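Local coordinates for protein epoxyqueuosine reductase (Streptococcus thermophilus, PDB 5D6S) that binds cobalamin and two iron/sulfur clusters, as a reductase of the QueG family, at residues 44-52 and 199-207; 235-243 and 251-262. All coordinates share one frame; numbering follows the deposited sequence.

Contact 1 closes before contact 2 opens along the chain, and the two do not touch: their centres are 35 Å apart and their nearest atoms about 20 Å. In contact 1, strand 45-50, outermost in a four-stranded antiparallel sheet, meets the loop that follows strand 190-197 of the same sheet. Contact 2 is much more central, packing helix 238-243 against residues 251-262 within the 4Fe-4S double cluster binding domain. Contact 1 thus joins an edge strand to a loop at the periphery, with the Thr49 side chain about 12 Å from cobalamin, whereas contact 2 packs the polypeptide directly beside a cluster and cobalamin, to which Ser239 hydrogen-bonds through OG.

Contact 1: residues 44-52 and 199-207; sequences SKIGFTTAD and LEIEPDQEV
Phe48 meets Asp204 through both backbone and side chain, and this pair dominates the contact between strand 45-50 and the loop at 199-207. The one hydrogen bond between the segments runs from Asp204 N to Phe48 O, 3.1 Å long with an N-H...O angle of 151°. The donor sits well above the carbonyl plane, in keeping with a loop that passes across the strand instead of extending the sheet.

The carboxylate of Asp204 comes up to the rim of the Phe48 ring. Asp204 OD2 lies near the ring plane, 3.3 Å from Phe48 CD1, with the carboxylate turned 72° against the ring. Asp204 OD2 is also 3.5 Å from Gly47 CA, so it lies close to the backbone of the residue before the phenylalanine as well. The other oxygen, OD1, is held in a salt bridge by Lys31, which also donates to Glu202 O and so ties down two points of the loop.

Apolar packing fills the remainder. Phe48 places CG anti to its carbonyl carbon (chi1 -58°), which sends the ring to the side of the strand where Ile201 waits; Phe48 CD2 is 4.0 Å from Ile201 CG2, and the two side chains slant past one another. Farther along, the Pro203 ring rests against Thr50, with Pro203 CG 3.8 Å from Thr50 CG2. Thr50 OG1 is turned to its own backbone and accepts from Asp52 N at 3.1 Å, an ST turn that closes the end of the strand.

In the fold, strand 45-50 pairs antiparallel with strand 93-100, whose Ile95 touches both Ile46 and Phe48. Helix 30-40 packs on the same two side chains through Ile34, and its Ile30 reaches Ile201.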
loop_
_atom_site.group_PDB
_atom_site.type_symbol
_atom_site.label_atom_id
_atom_site.label_comp_id
_atom_site.label_asym_id
_atom_site.label_seq_id
_atom_site.Cartn_x
_atom_site.Cartn_y
_atom_site.Cartn_z
ATOM N N SER A 44 -3.104 -15.581 -11.855
ATOM C CA SER A 44 -1.726 -15.884 -12.224
ATOM C C SER A 44 -1.118 -17.069 -11.471
ATOM O O SER A 44 -0.062 -17.592 -11.857
ATOM C CB SER A 44 -0.838 -14.645 -12.017
ATOM O OG SER A 44 -1.222 -13.608 -12.898
ATOM N N LYS A 45 -1.739 -17.454 -10.373
ATOM C CA LYS A 45 -1.250 -18.578 -9.564
ATOM C C LYS A 45 -2.337 -18.973 -8.603
ATOM O O LYS A 45 -3.148 -18.139 -8.214
ATOM C CB LYS A 45 0.000 -18.218 -8.767
ATOM C CG LYS A 45 1.238 -18.992 -9.134
ATOM C CD LYS A 45 2.453 -18.421 -8.410
ATOM C CE LYS A 45 3.649 -19.351 -8.474
ATOM N NZ LYS A 45 3.591 -20.339 -7.374
ATOM N N ILE A 46 -2.334 -20.240 -8.211
ATOM C CA ILE A 46 -3.342 -20.761 -7.300
ATOM C C ILE A 46 -2.736 -21.852 -6.458
ATOM O O ILE A 46 -1.778 -22.516 -6.852
ATOM C CB ILE A 46 -4.584 -21.239 -8.057
ATOM C CG1 ILE A 46 -5.698 -21.616 -7.092
ATOM C CG2 ILE A 46 -4.239 -22.384 -9.004
ATOM C CD1 ILE A 46 -7.066 -21.554 -7.738
ATOM N N GLY A 47 -3.277 -22.000 -5.270
ATOM C CA GLY A 47 -2.689 -22.856 -4.256
ATOM C C GLY A 47 -3.815 -23.402 -3.400
ATOM O O GLY A 47 -4.932 -22.895 -3.457
ATOM N N PHE A 48 -3.518 -24.456 -2.635
ATOM C CA PHE A 48 -4.512 -25.112 -1.800
ATOM C C PHE A 48 -3.882 -25.427 -0.469
ATOM O O PHE A 48 -2.697 -25.729 -0.375
ATOM C CB PHE A 48 -5.021 -26.390 -2.455
ATOM C CG PHE A 48 -5.636 -26.173 -3.805
ATOM C CD1 PHE A 48 -4.831 -26.115 -4.939
ATOM C CD2 PHE A 48 -7.009 -25.994 -3.945
ATOM C CE1 PHE A 48 -5.380 -25.890 -6.193
ATOM C CE2 PHE A 48 -7.565 -25.774 -5.203
ATOM C CZ PHE A 48 -6.748 -25.728 -6.335
ATOM N N THR A 49 -4.678 -25.326 0.578
ATOM C CA THR A 49 -4.187 -25.639 1.906
ATOM C C THR A 49 -5.376 -25.962 2.786
ATOM O O THR A 49 -6.525 -25.737 2.416
ATOM C CB THR A 49 -3.358 -24.498 2.511
ATOM O OG1 THR A 49 -3.184 -24.726 3.916
ATOM C CG2 THR A 49 -4.052 -23.179 2.314
ATOM N N THR A 50 -5.083 -26.522 3.946
ATOM C CA THR A 50 -6.138 -26.950 4.844
ATOM C C THR A 50 -6.734 -25.723 5.512
ATOM O O THR A 50 -6.118 -24.651 5.550
ATOM C CB THR A 50 -5.617 -27.918 5.927
ATOM O OG1 THR A 50 -4.700 -27.231 6.786
ATOM C CG2 THR A 50 -4.928 -29.124 5.291
ATOM N N ALA A 51 -7.930 -25.906 6.047
ATOM C CA ALA A 51 -8.518 -24.954 6.967
ATOM C C ALA A 51 -7.954 -25.141 8.383
ATOM O O ALA A 51 -8.611 -24.793 9.364
ATOM C CB ALA A 51 -10.023 -25.118 6.978
ATOM N N ASP A 52 -6.760 -25.721 8.506
ATOM C CA ASP A 52 -6.150 -25.882 9.820
ATOM C C ASP A 52 -5.786 -24.512 10.323
ATOM O O ASP A 52 -5.363 -23.644 9.542
ATOM C CB ASP A 52 -4.883 -26.744 9.777
ATOM C CG ASP A 52 -5.182 -28.227 9.659
ATOM O OD1 ASP A 52 -6.362 -28.620 9.742
ATOM O OD2 ASP A 52 -4.223 -29.000 9.494
ATOM N N LEU A 199 -14.700 -27.790 0.808
ATOM C CA LEU A 199 -14.224 -28.878 -0.042
ATOM C C LEU A 199 -13.074 -29.655 0.600
ATOM O O LEU A 199 -12.246 -29.093 1.307
ATOM C CB LEU A 199 -13.777 -28.338 -1.404
ATOM C CG LEU A 199 -14.839 -28.110 -2.489
ATOM C CD1 LEU A 199 -16.171 -27.648 -1.919
ATOM C CD2 LEU A 199 -14.334 -27.127 -3.541
ATOM N N GLU A 200 -13.050 -30.959 0.353
ATOM C CA GLU A 200 -11.943 -31.805 0.776
ATOM C C GLU A 200 -11.009 -31.837 -0.412
ATOM O O GLU A 200 -11.365 -32.404 -1.445
ATOM C CB GLU A 200 -12.438 -33.219 1.116
ATOM C CG GLU A 200 -11.628 -33.918 2.192
ATOM C CD GLU A 200 -12.103 -33.576 3.594
ATOM O OE1 GLU A 200 -13.301 -33.775 3.891
ATOM O OE2 GLU A 200 -11.266 -33.113 4.407
ATOM N N ILE A 201 -9.855 -31.188 -0.306
ATOM C CA ILE A 201 -8.914 -31.144 -1.436
ATOM C C ILE A 201 -7.476 -31.318 -0.993
ATOM O O ILE A 201 -7.086 -30.908 0.099
ATOM C CB ILE A 201 -9.055 -29.870 -2.299
ATOM C CG1 ILE A 201 -10.454 -29.828 -2.938
ATOM C CG2 ILE A 201 -7.983 -29.822 -3.391
ATOM C CD1 ILE A 201 -10.750 -28.591 -3.761
ATOM N N GLU A 202 -6.718 -31.964 -1.878
ATOM C CA GLU A 202 -5.289 -32.215 -1.708
ATOM C C GLU A 202 -4.520 -30.916 -1.521
ATOM O O GLU A 202 -4.444 -30.125 -2.465
ATOM C CB GLU A 202 -4.727 -32.933 -2.952
ATOM C CG GLU A 202 -4.984 -34.428 -2.996
ATOM C CD GLU A 202 -4.030 -35.187 -2.100
ATOM O OE1 GLU A 202 -2.816 -35.181 -2.396
ATOM O OE2 GLU A 202 -4.489 -35.786 -1.104
ATOM N N PRO A 203 -3.945 -30.701 -0.323
ATOM C CA PRO A 203 -3.082 -29.534 -0.165
ATOM C C PRO A 203 -1.922 -29.538 -1.152
ATOM O O PRO A 203 -1.382 -30.597 -1.457
ATOM C CB PRO A 203 -2.573 -29.659 1.277
ATOM C CG PRO A 203 -3.643 -30.421 1.981
ATOM C CD PRO A 203 -4.190 -31.383 0.964
ATOM N N ASP A 204 -1.575 -28.362 -1.665
ATOM C CA ASP A 204 -0.359 -28.194 -2.443
ATOM C C ASP A 204 0.859 -28.280 -1.514
ATOM O O ASP A 204 0.710 -28.416 -0.296
ATOM C CB ASP A 204 -0.376 -26.858 -3.213
ATOM C CG ASP A 204 -0.981 -26.988 -4.600
ATOM O OD1 ASP A 204 -0.891 -28.087 -5.198
ATOM O OD2 ASP A 204 -1.507 -25.983 -5.118
ATOM N N GLN A 205 2.050 -28.182 -2.099
ATOM C CA GLN A 205 3.276 -28.494 -1.390
ATOM C C GLN A 205 3.778 -27.397 -0.440
ATOM O O GLN A 205 3.811 -27.586 0.776
ATOM C CB GLN A 205 4.387 -28.856 -2.392
ATOM C CG GLN A 205 4.305 -30.271 -2.947
ATOM C CD GLN A 205 4.868 -31.319 -1.990
ATOM O OE1 GLN A 205 5.947 -31.874 -2.231
ATOM N NE2 GLN A 205 4.138 -31.610 -0.912
ATOM N N GLU A 206 4.165 -26.271 -1.021
ATOM C CA GLU A 206 4.993 -25.208 -0.404
ATOM C C GLU A 206 6.179 -25.074 -1.351
ATOM O O GLU A 206 6.100 -25.560 -2.487
ATOM C CB GLU A 206 5.426 -25.432 1.056
ATOM C CG GLU A 206 4.395 -24.933 2.082
ATOM C CD GLU A 206 5.001 -24.284 3.331
ATOM O OE1 GLU A 206 4.256 -24.022 4.314
ATOM O OE2 GLU A 206 6.228 -24.033 3.355
ATOM N N VAL A 207 7.243 -24.397 -0.933
ATOM C CA VAL A 207 8.268 -23.964 -1.875
ATOM C C VAL A 207 9.656 -24.255 -1.288
ATOM O O VAL A 207 9.834 -24.220 -0.068
ATOM C CB VAL A 207 8.049 -22.466 -2.275
ATOM C CG1 VAL A 207 9.347 -21.771 -2.654
ATOM C CG2 VAL A 207 7.054 -22.350 -3.428
#

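Contact 2: residues 235-243 and 251-262; sequences RRCLSFQTQ and EFRKKIKTVIYG. With SF4 (iron/sulfur cluster), chain G.
Leu238 and Thr242 of helix 238-243 pack on Phe252, Ile256 and Gly262 in a buried contact near the middle of the chain, where helix 251-255 and the loop after it wrap one flank of the cluster-bearing helix. Helix 238-243 and the weakly bonded helix 251-255 cross at -103°, their axes 10.6 Å apart at closest.

Phe252 takes Gln241 CG over one face as a CH-pi contact, 3.8 Å from CG to the ring centroid. Leu238 divides its methyls: CD2 meets Phe252 CD1 at 3.8 Å, while CD1 lies 3.6 Å from Lys255 O.

This is part of the 4Fe-4S double cluster binding domain. At the N-cap of helix 238-243, Cys237 SG binds FE1 of the iron/sulfur cluster at 2.1 Å and also accepts a weak capping bond from Ser239 N. The pocket of this cluster further includes Cys221, Cys225, Cys263 and Cys266. Ser239 OG, beside Gly262, hydrogen-bonds to cobalamin.

One turn on from Leu238, Thr242 has OG1 between its backbone N and carbonyl carbon (chi1 54°), where it accepts from Gly262 N at 3.0 Å.

Away from the cofactors, Arg236 grips Glu251 end-on in a two-pronged salt bridge. Arg236 NH1 reaches Glu251 OE1 at 3.1 Å, almost straight at 176°, and Arg236 NH2 reaches Glu251 OE2 at 2.7 Å, both on the syn side. Lys255 NZ joins them into a salt-bridge network: it takes the anti lone pair of that OE2 and donates to Pro222 O, so one carboxylate oxygen serves two cations.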
loop_
_atom_site.group_PDB
_atom_site.type_symbol
_atom_site.label_atom_id
_atom_site.label_comp_id
_atom_site.label_asym_id
_atom_site.label_seq_id
_atom_site.Cartn_x
_atom_site.Cartn_y
_atom_site.Cartn_z
ATOM N N ARG A 235 4.226 1.100 12.102
ATOM C CA ARG A 235 4.264 2.452 12.534
ATOM C C ARG A 235 5.363 3.277 11.833
ATOM O O ARG A 235 5.179 4.477 11.657
ATOM C CB ARG A 235 4.570 2.379 14.020
ATOM C CG ARG A 235 3.641 3.074 14.991
ATOM C CD ARG A 235 2.226 2.546 15.007
ATOM N NE ARG A 235 1.406 3.749 15.054
ATOM C CZ ARG A 235 0.145 3.868 14.650
ATOM N NH1 ARG A 235 -0.546 2.842 14.190
ATOM N NH2 ARG A 235 -0.416 5.050 14.713
ATOM N N ARG A 236 6.484 2.660 11.443
ATOM C CA ARG A 236 7.572 3.365 10.711
ATOM C C ARG A 236 7.685 2.972 9.235
ATOM O O ARG A 236 8.592 3.389 8.548
ATOM C CB ARG A 236 8.922 3.160 11.382
ATOM C CG ARG A 236 8.966 3.646 12.825
ATOM C CD ARG A 236 10.313 3.427 13.524
ATOM N NE ARG A 236 11.429 3.763 12.636
ATOM C CZ ARG A 236 11.852 4.997 12.385
ATOM N NH1 ARG A 236 11.289 6.069 12.985
ATOM N NH2 ARG A 236 12.845 5.171 11.538
ATOM N N CYS A 237 6.769 2.167 8.738
ATOM C CA CYS A 237 6.724 1.948 7.298
ATOM C C CYS A 237 6.242 3.236 6.605
ATOM O O CYS A 237 5.250 3.835 7.012
ATOM C CB CYS A 237 5.793 0.791 6.894
ATOM S SG CYS A 237 6.068 0.313 5.158
ATOM N N LEU A 238 6.933 3.640 5.554
ATOM C CA LEU A 238 6.497 4.770 4.757
ATOM C C LEU A 238 5.194 4.476 4.054
ATOM O O LEU A 238 4.450 5.405 3.727
ATOM C CB LEU A 238 7.551 5.131 3.719
ATOM C CG LEU A 238 8.899 5.636 4.249
ATOM C CD1 LEU A 238 9.758 6.018 3.062
ATOM C CD2 LEU A 238 8.748 6.805 5.191
ATOM N N SER A 239 4.906 3.204 3.777
ATOM C CA SER A 239 3.611 2.883 3.151
ATOM C C SER A 239 2.487 3.307 4.077
ATOM O O SER A 239 1.444 3.820 3.650
ATOM C CB SER A 239 3.483 1.402 2.839
ATOM O OG SER A 239 2.280 1.143 2.114
ATOM N N PHE A 240 2.725 3.111 5.372
ATOM C CA PHE A 240 1.777 3.500 6.395
ATOM C C PHE A 240 1.742 4.997 6.486
ATOM O O PHE A 240 0.674 5.590 6.520
ATOM C CB PHE A 240 2.148 2.871 7.749
ATOM C CG PHE A 240 1.322 3.374 8.901
ATOM C CD1 PHE A 240 -0.057 3.218 8.903
ATOM C CD2 PHE A 240 1.908 4.052 9.942
ATOM C CE1 PHE A 240 -0.819 3.697 9.957
ATOM C CE2 PHE A 240 1.148 4.565 10.963
ATOM C CZ PHE A 240 -0.205 4.379 10.988
ATOM N N GLN A 241 2.906 5.619 6.521
ATOM C CA GLN A 241 2.961 7.054 6.746
ATOM C C GLN A 241 2.195 7.800 5.658
ATOM O O GLN A 241 1.474 8.765 5.943
ATOM C CB GLN A 241 4.387 7.547 6.818
ATOM C CG GLN A 241 5.093 7.229 8.123
ATOM C CD GLN A 241 4.419 7.740 9.380
ATOM O OE1 GLN A 241 4.307 7.016 10.335
ATOM N NE2 GLN A 241 4.009 8.997 9.399
ATOM N N THR A 242 2.284 7.325 4.439
ATOM C CA THR A 242 1.550 7.951 3.355
ATOM C C THR A 242 0.039 7.785 3.542
ATOM O O THR A 242 -0.731 8.560 3.006
ATOM C CB THR A 242 1.970 7.426 1.966
ATOM O OG1 THR A 242 1.875 6.000 1.934
ATOM C CG2 THR A 242 3.363 7.820 1.696
ATOM N N GLN A 243 -0.377 6.800 4.324
ATOM C CA GLN A 243 -1.791 6.522 4.536
ATOM C C GLN A 243 -2.314 6.961 5.886
ATOM O O GLN A 243 -3.528 7.023 6.071
ATOM C CB GLN A 243 -2.033 5.026 4.429
ATOM C CG GLN A 243 -1.869 4.506 3.031
ATOM C CD GLN A 243 -2.105 3.020 2.973
ATOM O OE1 GLN A 243 -3.249 2.572 2.951
ATOM N NE2 GLN A 243 -1.025 2.246 2.917
ATOM N N GLU A 251 10.475 13.242 10.388
ATOM C CA GLU A 251 11.430 12.277 9.865
ATOM C C GLU A 251 11.032 11.740 8.493
ATOM O O GLU A 251 11.887 11.546 7.618
ATOM C CB GLU A 251 11.588 11.108 10.825
ATOM C CG GLU A 251 12.611 10.068 10.379
ATOM C CD GLU A 251 12.679 8.858 11.296
ATOM O OE1 GLU A 251 12.241 8.955 12.477
ATOM O OE2 GLU A 251 13.177 7.804 10.829
ATOM N N PHE A 252 9.749 11.443 8.326
ATOM C CA PHE A 252 9.308 10.706 7.134
ATOM C C PHE A 252 9.061 11.580 5.922
ATOM O O PHE A 252 9.007 11.071 4.821
ATOM C CB PHE A 252 8.058 9.887 7.430
ATOM C CG PHE A 252 8.168 9.081 8.663
ATOM C CD1 PHE A 252 9.108 8.087 8.758
ATOM C CD2 PHE A 252 7.343 9.319 9.737
ATOM C CE1 PHE A 252 9.230 7.326 9.905
ATOM C CE2 PHE A 252 7.451 8.567 10.892
ATOM C CZ PHE A 252 8.406 7.566 10.974
ATOM N N ARG A 253 8.925 12.886 6.128
ATOM C CA ARG A 253 8.626 13.816 5.055
ATOM C C ARG A 253 9.707 13.764 3.973
ATOM O O ARG A 253 9.416 13.507 2.783
ATOM C CB ARG A 253 8.504 15.229 5.600
ATOM C CG ARG A 253 7.367 15.395 6.612
ATOM C CD ARG A 253 7.246 16.810 7.150
ATOM N NE ARG A 253 6.377 16.888 8.314
ATOM C CZ ARG A 253 6.181 17.988 9.028
ATOM N NH1 ARG A 253 6.751 19.126 8.712
ATOM N NH2 ARG A 253 5.392 17.957 10.061
ATOM N N LYS A 254 10.948 13.994 4.388
ATOM C CA LYS A 254 12.078 13.976 3.463
ATOM C C LYS A 254 12.166 12.609 2.749
ATOM O O LYS A 254 12.455 12.519 1.557
ATOM C CB LYS A 254 13.347 14.266 4.235
ATOM C CG LYS A 254 14.476 14.808 3.400
ATOM C CD LYS A 254 15.713 15.004 4.270
ATOM C CE LYS A 254 16.972 15.203 3.432
ATOM N NZ LYS A 254 18.189 15.313 4.287
ATOM N N LYS A 255 11.829 11.552 3.474
ATOM C CA LYS A 255 12.044 10.207 2.988
ATOM C C LYS A 255 11.044 9.659 1.993
ATOM O O LYS A 255 11.360 8.692 1.292
ATOM C CB LYS A 255 12.148 9.243 4.169
ATOM C CG LYS A 255 13.235 9.648 5.154
ATOM C CD LYS A 255 13.477 8.568 6.187
ATOM C CE LYS A 255 14.640 8.929 7.074
ATOM N NZ LYS A 255 14.802 7.943 8.176
ATOM N N ILE A 256 9.838 10.202 1.931
ATOM C CA ILE A 256 8.888 9.715 0.919
ATOM C C ILE A 256 9.283 10.260 -0.439
ATOM O O ILE A 256 8.701 9.860 -1.460
ATOM C CB ILE A 256 7.417 10.038 1.198
ATOM C CG1 ILE A 256 7.143 11.540 1.164
ATOM C CG2 ILE A 256 6.998 9.516 2.561
ATOM C CD1 ILE A 256 5.665 11.882 1.125
ATOM N N LYS A 257 10.305 11.126 -0.462
ATOM C CA LYS A 257 10.799 11.744 -1.702
ATOM C C LYS A 257 9.614 12.259 -2.472
ATOM O O LYS A 257 8.912 13.135 -1.980
ATOM C CB LYS A 257 11.643 10.763 -2.509
ATOM C CG LYS A 257 12.980 10.410 -1.861
ATOM C CD LYS A 257 13.889 9.710 -2.858
ATOM C CE LYS A 257 15.369 9.882 -2.520
ATOM N NZ LYS A 257 15.770 9.076 -1.340
ATOM N N THR A 258 9.323 11.669 -3.620
ATOM C CA THR A 258 8.144 12.064 -4.416
ATOM C C THR A 258 7.092 10.970 -4.484
ATOM O O THR A 258 6.128 11.073 -5.208
ATOM C CB THR A 258 8.552 12.443 -5.860
ATOM O OG1 THR A 258 9.164 11.316 -6.507
ATOM C CG2 THR A 258 9.535 13.604 -5.837
ATOM N N VAL A 259 7.267 9.917 -3.705
ATOM C CA VAL A 259 6.304 8.814 -3.686
ATOM C C VAL A 259 5.190 9.178 -2.726
ATOM O O VAL A 259 5.372 9.069 -1.506
ATOM C CB VAL A 259 6.956 7.479 -3.257
ATOM C CG1 VAL A 259 5.939 6.367 -3.316
ATOM C CG2 VAL A 259 8.118 7.121 -4.178
ATOM N N ILE A 260 4.051 9.595 -3.280
ATOM C CA ILE A 260 2.954 10.130 -2.488
ATOM C C ILE A 260 1.942 9.099 -2.024
ATOM O O ILE A 260 0.964 9.433 -1.368
ATOM C CB ILE A 260 2.175 11.236 -3.229
ATOM C CG1 ILE A 260 1.417 10.674 -4.417
ATOM C CG2 ILE A 260 3.103 12.383 -3.613
ATOM C CD1 ILE A 260 0.665 11.716 -5.220
ATOM N N TYR A 261 2.173 7.845 -2.353
ATOM C CA TYR A 261 1.328 6.744 -1.859
ATOM C C TYR A 261 2.084 5.409 -1.908
ATOM O O TYR A 261 2.551 4.982 -2.958
ATOM C CB TYR A 261 0.024 6.622 -2.657
ATOM C CG TYR A 261 -0.949 5.689 -1.990
ATOM C CD1 TYR A 261 -1.687 6.109 -0.900
ATOM C CD2 TYR A 261 -1.094 4.366 -2.410
ATOM C CE1 TYR A 261 -2.558 5.252 -0.238
ATOM C CE2 TYR A 261 -1.979 3.507 -1.771
ATOM C CZ TYR A 261 -2.699 3.958 -0.668
ATOM O OH TYR A 261 -3.555 3.120 0.021
ATOM N N GLY A 262 2.224 4.766 -0.758
ATOM C CA GLY A 262 2.940 3.500 -0.688
ATOM C C GLY A 262 4.443 3.673 -0.744
ATOM O O GLY A 262 4.964 4.795 -0.822
HETATM FE FE1 SF4 G . 8.011 -0.042 4.381
HETATM FE FE2 SF4 G . 9.451 1.006 2.517
HETATM FE FE3 SF4 G . 9.372 -1.586 2.803
HETATM FE FE4 SF4 G . 10.624 -0.150 4.526
HETATM S S1 SF4 G . 11.063 -0.364 2.501
HETATM S S2 SF4 G . 9.249 -1.676 4.894
HETATM S S3 SF4 G . 9.366 1.597 4.498
HETATM S S4 SF4 G . 7.782 -0.298 2.296
#